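Local coordinates for protein 4-hydroxy-tetrahydrodipicolinate synthase (Aquifex aeolicus, PDB 2EHH) that probably condenses pyruvate with aspartate semialdehyde through a Schiff-base intermediate, giving 4-hydroxy-tetrahydrodipicolinate on the lysine pathway, as a homotetramer, at residues A[204-209]-A[241-246]; A[119-122]-A[128-131]; A[218-223]-A[227-232]. One frame throughout, in Å; residues are numbered along the deposited sequence.

Interaction 1 (A[204-209]-A[241-246])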
# COMPACT_ATOMS: atom_id res chain seq x y z
N SER A 204 -19.90 10.73 12.84
CA SER A 204 -19.15 11.88 12.37
C SER A 204 -18.22 12.67 13.28
O SER A 204 -18.39 12.70 14.51
CB SER A 204 -20.17 12.85 11.75
OG SER A 204 -19.63 14.14 11.51
N VAL A 205 -17.23 13.31 12.66
CA VAL A 205 -16.28 14.17 13.33
C VAL A 205 -16.77 15.60 13.08
O VAL A 205 -16.82 16.42 14.00
CB VAL A 205 -14.85 14.01 12.75
CG1 VAL A 205 -13.96 15.16 13.21
CG2 VAL A 205 -14.25 12.69 13.19
N ALA A 206 -17.15 15.88 11.84
CA ALA A 206 -17.63 17.20 11.43
C ALA A 206 -18.85 17.63 12.25
O ALA A 206 -19.11 18.82 12.39
CB ALA A 206 -17.97 17.20 9.95
N ASN A 207 -19.58 16.65 12.76
CA ASN A 207 -20.76 16.87 13.58
C ASN A 207 -20.47 17.73 14.81
O ASN A 207 -21.35 18.41 15.32
CB ASN A 207 -21.33 15.54 14.06
CG ASN A 207 -22.62 15.19 13.40
OD1 ASN A 207 -23.28 16.06 12.83
ND2 ASN A 207 -23.01 13.93 13.48
N ASN A 208 -19.23 17.67 15.28
CA ASN A 208 -18.81 18.43 16.45
C ASN A 208 -18.95 19.93 16.28
O ASN A 208 -19.17 20.65 17.26
CB ASN A 208 -17.35 18.11 16.79
CG ASN A 208 -17.19 16.82 17.56
OD1 ASN A 208 -17.43 16.78 18.77
ND2 ASN A 208 -16.77 15.76 16.87
N VAL A 209 -18.85 20.42 15.04
CA VAL A 209 -18.93 21.85 14.81
C VAL A 209 -20.07 22.35 13.94
O VAL A 209 -20.45 23.51 14.04
CB VAL A 209 -17.59 22.38 14.25
CG1 VAL A 209 -16.48 22.09 15.24
CG2 VAL A 209 -17.29 21.74 12.91
N LYS A 241 -12.48 18.17 4.72
CA LYS A 241 -11.05 18.01 4.47
C LYS A 241 -10.16 18.67 5.52
O LYS A 241 -9.22 18.04 6.01
CB LYS A 241 -10.69 18.55 3.08
CG LYS A 241 -11.36 17.79 1.93
CD LYS A 241 -11.14 16.28 2.04
CE LYS A 241 -9.67 15.90 1.93
NZ LYS A 241 -9.44 14.46 2.28
N VAL A 242 -10.44 19.91 5.87
CA VAL A 242 -9.61 20.60 6.86
C VAL A 242 -9.59 19.94 8.24
O VAL A 242 -8.60 20.05 8.97
CB VAL A 242 -10.02 22.10 7.01
CG1 VAL A 242 -11.28 22.22 7.85
CG2 VAL A 242 -8.88 22.89 7.62
N LEU A 243 -10.66 19.24 8.60
CA LEU A 243 -10.71 18.57 9.90
C LEU A 243 -9.72 17.42 9.98
O LEU A 243 -9.52 16.83 11.04
CB LEU A 243 -12.13 18.05 10.18
CG LEU A 243 -13.05 19.04 10.91
CD1 LEU A 243 -12.92 20.42 10.33
CD2 LEU A 243 -14.48 18.55 10.82
N PHE A 244 -9.09 17.10 8.85
CA PHE A 244 -8.10 16.03 8.82
C PHE A 244 -6.74 16.50 8.29
O PHE A 244 -5.93 15.68 7.85
CB PHE A 244 -8.63 14.87 7.98
CG PHE A 244 -9.78 14.16 8.62
CD1 PHE A 244 -9.57 13.09 9.48
CD2 PHE A 244 -11.08 14.62 8.42
CE1 PHE A 244 -10.63 12.49 10.14
CE2 PHE A 244 -12.15 14.02 9.08
CZ PHE A 244 -11.93 12.96 9.94
N ILE A 245 -6.50 17.80 8.34
CA ILE A 245 -5.23 18.36 7.88
C ILE A 245 -4.12 17.83 8.79
O ILE A 245 -2.95 17.79 8.42
CB ILE A 245 -5.28 19.91 7.89
CG1 ILE A 245 -4.02 20.47 7.23
CG2 ILE A 245 -5.44 20.42 9.32
CD1 ILE A 245 -4.12 21.95 6.91
N GLU A 246 -4.52 17.43 9.99
CA GLU A 246 -3.62 16.83 10.96
C GLU A 246 -4.44 15.71 11.59
O GLU A 246 -5.67 15.73 11.53
CB GLU A 246 -3.17 17.84 12.02
CG GLU A 246 -1.94 18.65 11.60
CD GLU A 246 -1.38 19.53 12.71
OE1 GLU A 246 -1.38 19.07 13.88
OE2 GLU A 246 -0.93 20.66 12.42
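Leu-243 and Phe-244, in the type I turn from Val-242 to Ile-245 at the C-terminal side of helix 226-242, meet Val-205 and Ala-206 in the loop that leaves strand 201-204, the eighth strand of the TIM barrel. The contact joins the loop after the last barrel strand to the helical C-terminal part of the chain. Its tight part is at Leu-243: the methyl CD2 is 3.5 Å from Ala-206 CA and 3.8 Å from Ala-206 CB, so it presses on backbone as much as on side chain. The same methyl lies 4.2 Å from Val-205 CG1, where the valine and leucine lie alongside, pointing opposite ways. Both Ala-206 and Leu-243 are buried, and Phe-240 packs against the alanine as well.

The looser side belongs to Phe-244, an exposed residue. Only the far corner of its ring takes part, with CZ 4.0 Å from Val-205 CG2 in an oblique approach from the opposite direction. Val-205 divides its two branches between these neighbours: CG1, anti to the backbone N (chi1 165°), goes to the leucine, and CG2, anti to the carbonyl carbon, goes to the phenylalanine. Its side chain also touches Thr-44, a predicted pyruvate-binding residue, which places this apolar patch beside the probable active site.

Behind the patch, polar groups fix the 204-209 loop. Ser-204 OG accepts from Asn-207 N in an ST motif, and Asp-188 receives Val-205 N and Ala-206 N on one carboxylate oxygen and bonds Ser-204 OG through the other. Val-205 O is gripped twice, by Asn-208 N and by Asn-208 ND2; Asn-208 ND2 lies 2.9 Å from Val-205 O, in the carbonyl plane on a lone pair.

Interaction 2 (A[119-122]-A[128-131])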
# COMPACT_ATOMS: atom_id res chain seq x y z
N LYS A 119 -17.27 -12.01 20.06
CA LYS A 119 -18.23 -13.00 20.55
C LYS A 119 -18.22 -12.97 22.08
O LYS A 119 -19.27 -12.92 22.71
CB LYS A 119 -17.85 -14.39 20.05
CG LYS A 119 -18.88 -15.47 20.34
CD LYS A 119 -18.34 -16.84 19.96
CE LYS A 119 -19.44 -17.89 19.90
NZ LYS A 119 -20.17 -18.03 21.19
N THR A 120 -17.03 -13.00 22.66
CA THR A 120 -16.88 -12.98 24.11
C THR A 120 -17.57 -11.77 24.73
O THR A 120 -18.34 -11.91 25.68
CB THR A 120 -15.39 -13.00 24.51
OG1 THR A 120 -14.81 -14.23 24.05
CG2 THR A 120 -15.23 -12.91 26.03
N VAL A 121 -17.30 -10.59 24.19
CA VAL A 121 -17.91 -9.37 24.71
C VAL A 121 -19.43 -9.39 24.53
O VAL A 121 -20.17 -9.10 25.48
CB VAL A 121 -17.34 -8.12 23.99
CG1 VAL A 121 -18.11 -6.87 24.43
CG2 VAL A 121 -15.86 -7.96 24.30
N ALA A 122 -19.89 -9.73 23.33
CA ALA A 122 -21.33 -9.76 23.04
C ALA A 122 -22.12 -10.75 23.91
O ALA A 122 -23.22 -10.42 24.38
CB ALA A 122 -21.56 -10.08 21.56
N PRO A 128 -26.56 -3.48 22.93
CA PRO A 128 -26.31 -3.40 21.49
C PRO A 128 -24.84 -3.03 21.24
O PRO A 128 -24.32 -2.10 21.85
CB PRO A 128 -27.27 -2.32 21.03
CG PRO A 128 -28.43 -2.48 21.97
CD PRO A 128 -27.73 -2.66 23.31
N ILE A 129 -24.19 -3.76 20.35
CA ILE A 129 -22.79 -3.52 20.05
C ILE A 129 -22.55 -3.13 18.60
O ILE A 129 -23.10 -3.73 17.68
CB ILE A 129 -21.95 -4.77 20.36
CG1 ILE A 129 -21.98 -5.05 21.86
CG2 ILE A 129 -20.51 -4.59 19.86
CD1 ILE A 129 -21.45 -6.41 22.24
N ILE A 130 -21.71 -2.11 18.42
CA ILE A 130 -21.35 -1.62 17.09
C ILE A 130 -19.87 -1.91 16.88
O ILE A 130 -19.03 -1.44 17.64
CB ILE A 130 -21.54 -0.09 16.95
CG1 ILE A 130 -22.97 0.30 17.35
CG2 ILE A 130 -21.26 0.34 15.50
CD1 ILE A 130 -23.22 1.80 17.32
N ILE A 131 -19.56 -2.69 15.85
CA ILE A 131 -18.17 -3.00 15.54
C ILE A 131 -17.55 -1.74 14.93
O ILE A 131 -18.21 -1.02 14.18
CB ILE A 131 -18.08 -4.15 14.52
CG1 ILE A 131 -18.53 -5.46 15.17
CG2 ILE A 131 -16.64 -4.28 13.99
CD1 ILE A 131 -18.71 -6.60 14.18
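Ile-129 CD1 rests on Ala-122, 3.4 Å from Ala-122 CA and 3.7 Å from Ala-122 CB, and makes the closest approach between helix segment 119-122 and strand segment 128-131. Having only a methyl side chain, Ala-122 lets the isoleucine end reach the helix backbone. The same CD1 lies 4.0 Å from Val-121 CG1, so a single methyl group touches two consecutive helical residues. The valine and isoleucine side chains meet at a slant, and all three residues are buried.

The torsions explain the meeting. In Ile-129 the longer branch starts anti to the carbonyl carbon (chi1 -65°) and then runs extended (chi2 167°), which carries CD1 from the strand to the helix. In Val-121 it is CG1, the branch lying anti to the backbone N, that comes to the isoleucine.

A second shell holds both sides in place. On the strand, the backbone of Ile-129 is hydrogen-bonded to Asn-156 and Val-158, while Pro-128 bonds to Ala-99, and Ile-130 to Ala-99 and Val-101; the segment is therefore stitched to the barrel strands before and after it. On the helix, Val-121 packs on Val-85 and Thr-88 of helix 81-93, and Ala-122 packs on Cys-154 and Ile-157 and gives its carbonyl O to Asn-156 ND2, so that Asn-156 serves both partners.

Across these two segments the helix meets the strand through apolar side chains alone. Further along the same strand lies Tyr-132, the predicted proton donor and acceptor of the active site. Strand 98-102, helix 111-124 and strand 129-133 form a beta-alpha-beta unit, the helix lying against the outside of the sheet; this is the repeating wall construction of the TIM barrel.

Interaction 3 (A[218-223]-A[227-232]); sequences IRAALE and RRAREI
With CG anti to the backbone N (chi1 174°) and the chain bent at chi2 (57°), Arg-228 lays the start of its side chain against Ala-220 and takes its charged end elsewhere. Its CG is 3.8 Å from Ala-220 CB, the same methyl that lies 3.9 Å from Ala-229 N, so Ala-220 packs against both side chain and backbone of the facing helix. The two alanine methyls, Ala-220 CB and Ala-229 CB, face each other at 4.3 Å.

These small residues allow a close helical hairpin: the axes of the two segments approach to 8.2 Å and run nearly antiparallel, at 158°. Helix 211-223 turns here into helix 226-242, and Asp-225 OD1 in the link bonds Arg-228 N.

The guanidinium of Arg-228 is held mainly within its own helix, with a long, weak ion pair to Glu-216 of the partner helix. Glu-231 sits at its edge, with OE2 3.0 Å from Arg-228 NH1, and Ile-232 CG1 lies over the centre of one face. The arginine thus splits its roles, its aliphatic stem joining the apolar helix interface while its charge is probably offset largely by the intrahelical salt bridge.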
# COMPACT_ATOMS: atom_id res chain seq x y z
N ILE A 218 -27.65 13.95 6.11
CA ILE A 218 -28.17 12.64 6.45
C ILE A 218 -29.66 12.47 6.13
O ILE A 218 -30.06 11.45 5.57
CB ILE A 218 -27.96 12.33 7.95
CG1 ILE A 218 -26.47 12.33 8.28
CG2 ILE A 218 -28.59 11.00 8.31
CD1 ILE A 218 -25.67 11.37 7.43
N ARG A 219 -30.48 13.45 6.48
CA ARG A 219 -31.90 13.33 6.19
C ARG A 219 -32.19 13.30 4.69
O ARG A 219 -33.05 12.56 4.23
CB ARG A 219 -32.69 14.44 6.90
CG ARG A 219 -33.12 14.04 8.31
CD ARG A 219 -33.92 15.10 9.04
NE ARG A 219 -33.09 16.24 9.44
CZ ARG A 219 -33.51 17.24 10.20
NH1 ARG A 219 -34.76 17.26 10.65
NH2 ARG A 219 -32.68 18.23 10.51
N ALA A 220 -31.46 14.10 3.92
CA ALA A 220 -31.64 14.12 2.48
C ALA A 220 -31.35 12.73 1.92
O ALA A 220 -32.09 12.21 1.08
CB ALA A 220 -30.72 15.15 1.85
N ALA A 221 -30.26 12.13 2.39
CA ALA A 221 -29.87 10.80 1.93
C ALA A 221 -30.89 9.76 2.37
O ALA A 221 -31.26 8.88 1.59
CB ALA A 221 -28.49 10.43 2.47
N LEU A 222 -31.34 9.85 3.62
CA LEU A 222 -32.32 8.89 4.11
C LEU A 222 -33.61 9.02 3.31
O LEU A 222 -34.34 8.04 3.12
CB LEU A 222 -32.59 9.13 5.60
CG LEU A 222 -31.49 8.68 6.57
CD1 LEU A 222 -31.84 9.10 8.00
CD2 LEU A 222 -31.32 7.16 6.49
N GLU A 223 -33.89 10.23 2.82
CA GLU A 223 -35.09 10.47 2.03
C GLU A 223 -34.88 10.04 0.58
O GLU A 223 -35.84 9.94 -0.18
CB GLU A 223 -35.47 11.95 2.09
N ARG A 227 -29.79 14.76 -4.84
CA ARG A 227 -29.48 16.02 -5.49
C ARG A 227 -29.23 16.99 -4.34
O ARG A 227 -28.30 17.79 -4.37
CB ARG A 227 -30.67 16.53 -6.32
CG ARG A 227 -30.53 18.00 -6.72
CD ARG A 227 -31.81 18.54 -7.35
NE ARG A 227 -32.05 17.98 -8.67
CZ ARG A 227 -31.27 18.21 -9.73
NH1 ARG A 227 -30.21 18.99 -9.62
NH2 ARG A 227 -31.57 17.67 -10.91
N ARG A 228 -30.07 16.91 -3.32
CA ARG A 228 -29.94 17.76 -2.15
C ARG A 228 -28.73 17.30 -1.33
O ARG A 228 -28.01 18.12 -0.77
CB ARG A 228 -31.21 17.70 -1.30
CG ARG A 228 -31.13 18.43 0.03
CD ARG A 228 -30.77 19.90 -0.14
NE ARG A 228 -30.76 20.59 1.16
CZ ARG A 228 -30.18 21.77 1.38
NH1 ARG A 228 -29.56 22.40 0.40
NH2 ARG A 228 -30.21 22.30 2.59
N ALA A 229 -28.53 15.99 -1.26
CA ALA A 229 -27.40 15.43 -0.52
C ALA A 229 -26.09 15.96 -1.11
O ALA A 229 -25.21 16.40 -0.39
CB ALA A 229 -27.44 13.91 -0.58
N ARG A 230 -25.98 15.91 -2.44
CA ARG A 230 -24.78 16.41 -3.11
C ARG A 230 -24.58 17.90 -2.82
O ARG A 230 -23.46 18.36 -2.66
CB ARG A 230 -24.88 16.22 -4.63
CG ARG A 230 -24.61 14.80 -5.11
CD ARG A 230 -24.43 14.77 -6.63
NE ARG A 230 -25.66 15.09 -7.35
CZ ARG A 230 -26.68 14.25 -7.52
NH1 ARG A 230 -26.63 13.02 -7.03
NH2 ARG A 230 -27.77 14.65 -8.17
N GLU A 231 -25.68 18.65 -2.76
CA GLU A 231 -25.59 20.07 -2.50
C GLU A 231 -24.93 20.33 -1.14
O GLU A 231 -24.04 21.17 -1.02
CB GLU A 231 -26.98 20.71 -2.51
CG GLU A 231 -26.97 22.19 -2.78
CD GLU A 231 -28.35 22.81 -2.60
OE1 GLU A 231 -29.33 22.20 -3.07
OE2 GLU A 231 -28.43 23.90 -2.00
N ILE A 232 -25.37 19.59 -0.13
CA ILE A 232 -24.83 19.73 1.21
C ILE A 232 -23.42 19.17 1.30
O ILE A 232 -22.55 19.77 1.93
CB ILE A 232 -25.73 19.02 2.23
CG1 ILE A 232 -27.15 19.60 2.15
CG2 ILE A 232 -25.17 19.20 3.63
CD1 ILE A 232 -28.18 18.81 2.94

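Interaction 2 lies wholly in the barrel wall, between strand and surrounding helix, whereas interaction 1 joins the loop after the last strand to the C-terminal helical part and is only partly buried. Interaction 3 is a buried helix-to-helix contact farther from the chain centre and away from the annotated sites. Interactions 1 and 3 both use helix 226-242, interaction 3 near its start and interaction 1 at its far end, with centres about 19 Å apart. Interactions 1 and 2 lie on opposite sides of the chain's centre. All three cross by apolar packing: in the first two a branched side chain presses on an alanine, with an aromatic ring added in interaction 1; in the third, alanines meet an arginine stem.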